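Local coordinates for conserved domain protein (Porphyromonas gingivalis, PDB 3PNN), which is probably a cytoplasmic glycosyltransferase with a Rossmann-like alpha/beta/alpha fold, forming glycosidic linkages by transfer of a sugar, at residues F247-P250 with F251-D255. Sequence-based numbering, arbitrary orientation.
Sequences FFIP and FVVND
Val252 N points back at Phe248 O in the first, weak bond of this helix start, long at 3.4 Å though nearly straight (168°). The next two bonds are firmer. Val253 N donates to Ile249 O at 2.9 Å, and Asn254 N to Pro250 O at 2.8 Å. Pro250, in the second position of the helix, has no N-H to offer, which costs nothing in a first turn.

Apolar contacts follow the buried side. Just before the N-cap residue Phe248, Phe247 has CG anti to its backbone nitrogen (chi1 -173°), and its ring reaches forward to Val252, where CZ lies 3.4 Å from CG2. The methyl approaches the ring obliquely, nearer to CE1 than to CE2. Farther along the same side, Ile249 CG2 and Val253 CG2 touch more loosely at 4.0 Å. The Phe247 ring also meets Phe232 and Phe235 of helix 223-239, while Ile249 and Val253 rest on Trp218 and Phe220 of strand 217-220.

Two hydrogen bonds lead away from the turn: Ile249 N to Thr103 OG1, and Val182 N to Asn254 OD1. The arrangement is the first turn of an alpha-helix, with Phe248 at the N-cap position and proline as the second helical residue, packing helix 249-259 against strand 217-220 and helices 223-239 and 103-108 of this Rossmann-like glycosyltransferase.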
ATOM      1  N   PHE A 247      -1.226 -11.476   8.323  1.00 37.94           N
ATOM      2  CA  PHE A 247      -2.452 -10.704   8.519  1.00 34.07           C
ATOM      3  C   PHE A 247      -2.433  -9.551   7.529  1.00 34.46           C
ATOM      4  O   PHE A 247      -1.721  -8.561   7.738  1.00 34.78           O
ATOM      5  CB  PHE A 247      -2.457 -10.194   9.966  1.00 36.08           C
ATOM      6  CG  PHE A 247      -3.728  -9.507  10.392  1.00 33.80           C
ATOM      7  CD1 PHE A 247      -4.944 -10.171  10.356  1.00 33.49           C
ATOM      8  CD2 PHE A 247      -3.689  -8.213  10.897  1.00 36.95           C
ATOM      9  CE1 PHE A 247      -6.116  -9.545  10.779  1.00 33.36           C
ATOM     10  CE2 PHE A 247      -4.857  -7.579  11.326  1.00 31.28           C
ATOM     11  CZ  PHE A 247      -6.070  -8.244  11.264  1.00 34.43           C
ATOM     12  N   PHE A 248      -3.204  -9.691   6.447  1.00 36.09           N
ATOM     13  CA  PHE A 248      -3.139  -8.796   5.281  1.00 36.78           C
ATOM     14  C   PHE A 248      -4.303  -7.816   5.219  1.00 31.24           C
ATOM     15  O   PHE A 248      -5.416  -8.151   5.616  1.00 32.93           O
ATOM     16  CB  PHE A 248      -3.189  -9.614   3.988  1.00 40.84           C
ATOM     17  CG  PHE A 248      -1.961 -10.433   3.731  1.00 50.93           C
ATOM     18  CD1 PHE A 248      -0.741  -9.820   3.504  1.00 60.48           C
ATOM     19  CD2 PHE A 248      -2.035 -11.813   3.685  1.00 54.34           C
ATOM     20  CE1 PHE A 248       0.393 -10.571   3.256  1.00 63.85           C
ATOM     21  CE2 PHE A 248      -0.905 -12.573   3.436  1.00 62.66           C
ATOM     22  CZ  PHE A 248       0.309 -11.948   3.221  1.00 61.78           C
ATOM     23  N   ILE A 249      -4.061  -6.633   4.655  1.00 28.28           N
ATOM     24  CA  ILE A 249      -5.123  -5.633   4.538  1.00 29.47           C
ATOM     25  C   ILE A 249      -6.372  -6.116   3.757  1.00 33.39           C
ATOM     26  O   ILE A 249      -7.508  -5.975   4.244  1.00 30.63           O
ATOM     27  CB  ILE A 249      -4.588  -4.332   3.933  1.00 31.51           C
ATOM     28  CG1 ILE A 249      -3.524  -3.722   4.853  1.00 32.52           C
ATOM     29  CG2 ILE A 249      -5.730  -3.350   3.665  1.00 29.12           C
ATOM     30  CD1 ILE A 249      -2.760  -2.571   4.194  1.00 34.16           C
ATOM     31  N   PRO A 250      -6.176  -6.679   2.547  1.00 34.34           N
ATOM     32  CA  PRO A 250      -7.323  -7.156   1.754  1.00 37.96           C
ATOM     33  C   PRO A 250      -8.198  -8.144   2.515  1.00 38.50           C
ATOM     34  O   PRO A 250      -9.424  -8.124   2.360  1.00 35.29           O
ATOM     35  CB  PRO A 250      -6.670  -7.884   0.572  1.00 44.07           C
ATOM     36  CG  PRO A 250      -5.292  -7.373   0.499  1.00 43.97           C
ATOM     37  CD  PRO A 250      -4.888  -6.946   1.877  1.00 38.64           C
ATOM     38  N   PHE A 251      -7.584  -9.009   3.319  1.00 36.55           N
ATOM     39  CA  PHE A 251      -8.348  -9.966   4.106  1.00 34.17           C
ATOM     40  C   PHE A 251      -9.303  -9.281   5.079  1.00 40.38           C
ATOM     41  O   PHE A 251     -10.486  -9.634   5.170  1.00 35.48           O
ATOM     42  CB  PHE A 251      -7.435 -10.927   4.877  1.00 38.02           C
ATOM     43  CG  PHE A 251      -8.170 -11.749   5.906  1.00 44.15           C
ATOM     44  CD1 PHE A 251      -8.736 -12.965   5.567  1.00 47.64           C
ATOM     45  CD2 PHE A 251      -8.312 -11.292   7.210  1.00 45.80           C
ATOM     46  CE1 PHE A 251      -9.424 -13.715   6.506  1.00 51.37           C
ATOM     47  CE2 PHE A 251      -8.998 -12.029   8.151  1.00 49.68           C
ATOM     48  CZ  PHE A 251      -9.555 -13.243   7.802  1.00 53.83           C
ATOM     49  N   VAL A 252      -8.772  -8.322   5.829  1.00 33.56           N
ATOM     50  CA  VAL A 252      -9.561  -7.545   6.778  1.00 31.25           C
ATOM     51  C   VAL A 252     -10.650  -6.739   6.077  1.00 30.78           C
ATOM     52  O   VAL A 252     -11.800  -6.746   6.496  1.00 29.55           O
ATOM     53  CB  VAL A 252      -8.652  -6.563   7.563  1.00 28.57           C
ATOM     54  CG1 VAL A 252      -9.498  -5.577   8.355  1.00 32.07           C
ATOM     55  CG2 VAL A 252      -7.714  -7.352   8.466  1.00 30.14           C
ATOM     56  N   VAL A 253     -10.276  -6.023   5.019  1.00 26.88           N
ATOM     57  CA  VAL A 253     -11.239  -5.217   4.274  1.00 25.90           C
ATOM     58  C   VAL A 253     -12.354  -6.112   3.732  1.00 27.42           C
ATOM     59  O   VAL A 253     -13.537  -5.785   3.821  1.00 26.36           O
ATOM     60  CB  VAL A 253     -10.571  -4.447   3.121  1.00 28.83           C
ATOM     61  CG1 VAL A 253     -11.619  -3.886   2.160  1.00 26.12           C
ATOM     62  CG2 VAL A 253      -9.684  -3.317   3.677  1.00 26.50           C
ATOM     63  N   ASN A 254     -11.970  -7.255   3.185  1.00 25.10           N
ATOM     64  CA  ASN A 254     -12.959  -8.193   2.660  1.00 30.62           C
ATOM     65  C   ASN A 254     -13.946  -8.642   3.745  1.00 33.24           C
ATOM     66  O   ASN A 254     -15.165  -8.740   3.516  1.00 28.33           O
ATOM     67  CB  ASN A 254     -12.242  -9.387   2.021  1.00 33.11           C
ATOM     68  CG  ASN A 254     -13.180 -10.282   1.232  1.00 39.51           C
ATOM     69  OD1 ASN A 254     -13.696  -9.894   0.180  1.00 41.54           O
ATOM     70  ND2 ASN A 254     -13.395 -11.491   1.728  1.00 46.71           N
ATOM     71  N   ASP A 255     -13.432  -8.889   4.944  1.00 31.80           N
ATOM     72  CA  ASP A 255     -14.284  -9.344   6.031  1.00 35.31           C
ATOM     73  C   ASP A 255     -15.275  -8.266   6.441  1.00 34.15           C
ATOM     74  O   ASP A 255     -16.442  -8.552   6.697  1.00 34.73           O
ATOM     75  CB  ASP A 255     -13.443  -9.754   7.239  1.00 33.17           C
ATOM     76  CG  ASP A 255     -14.293 -10.386   8.340  1.00 48.82           C
ATOM     77  OD1 ASP A 255     -14.440 -11.624   8.336  1.00 48.68           O
ATOM     78  OD2 ASP A 255     -14.829  -9.644   9.193  1.00 47.01           O
TER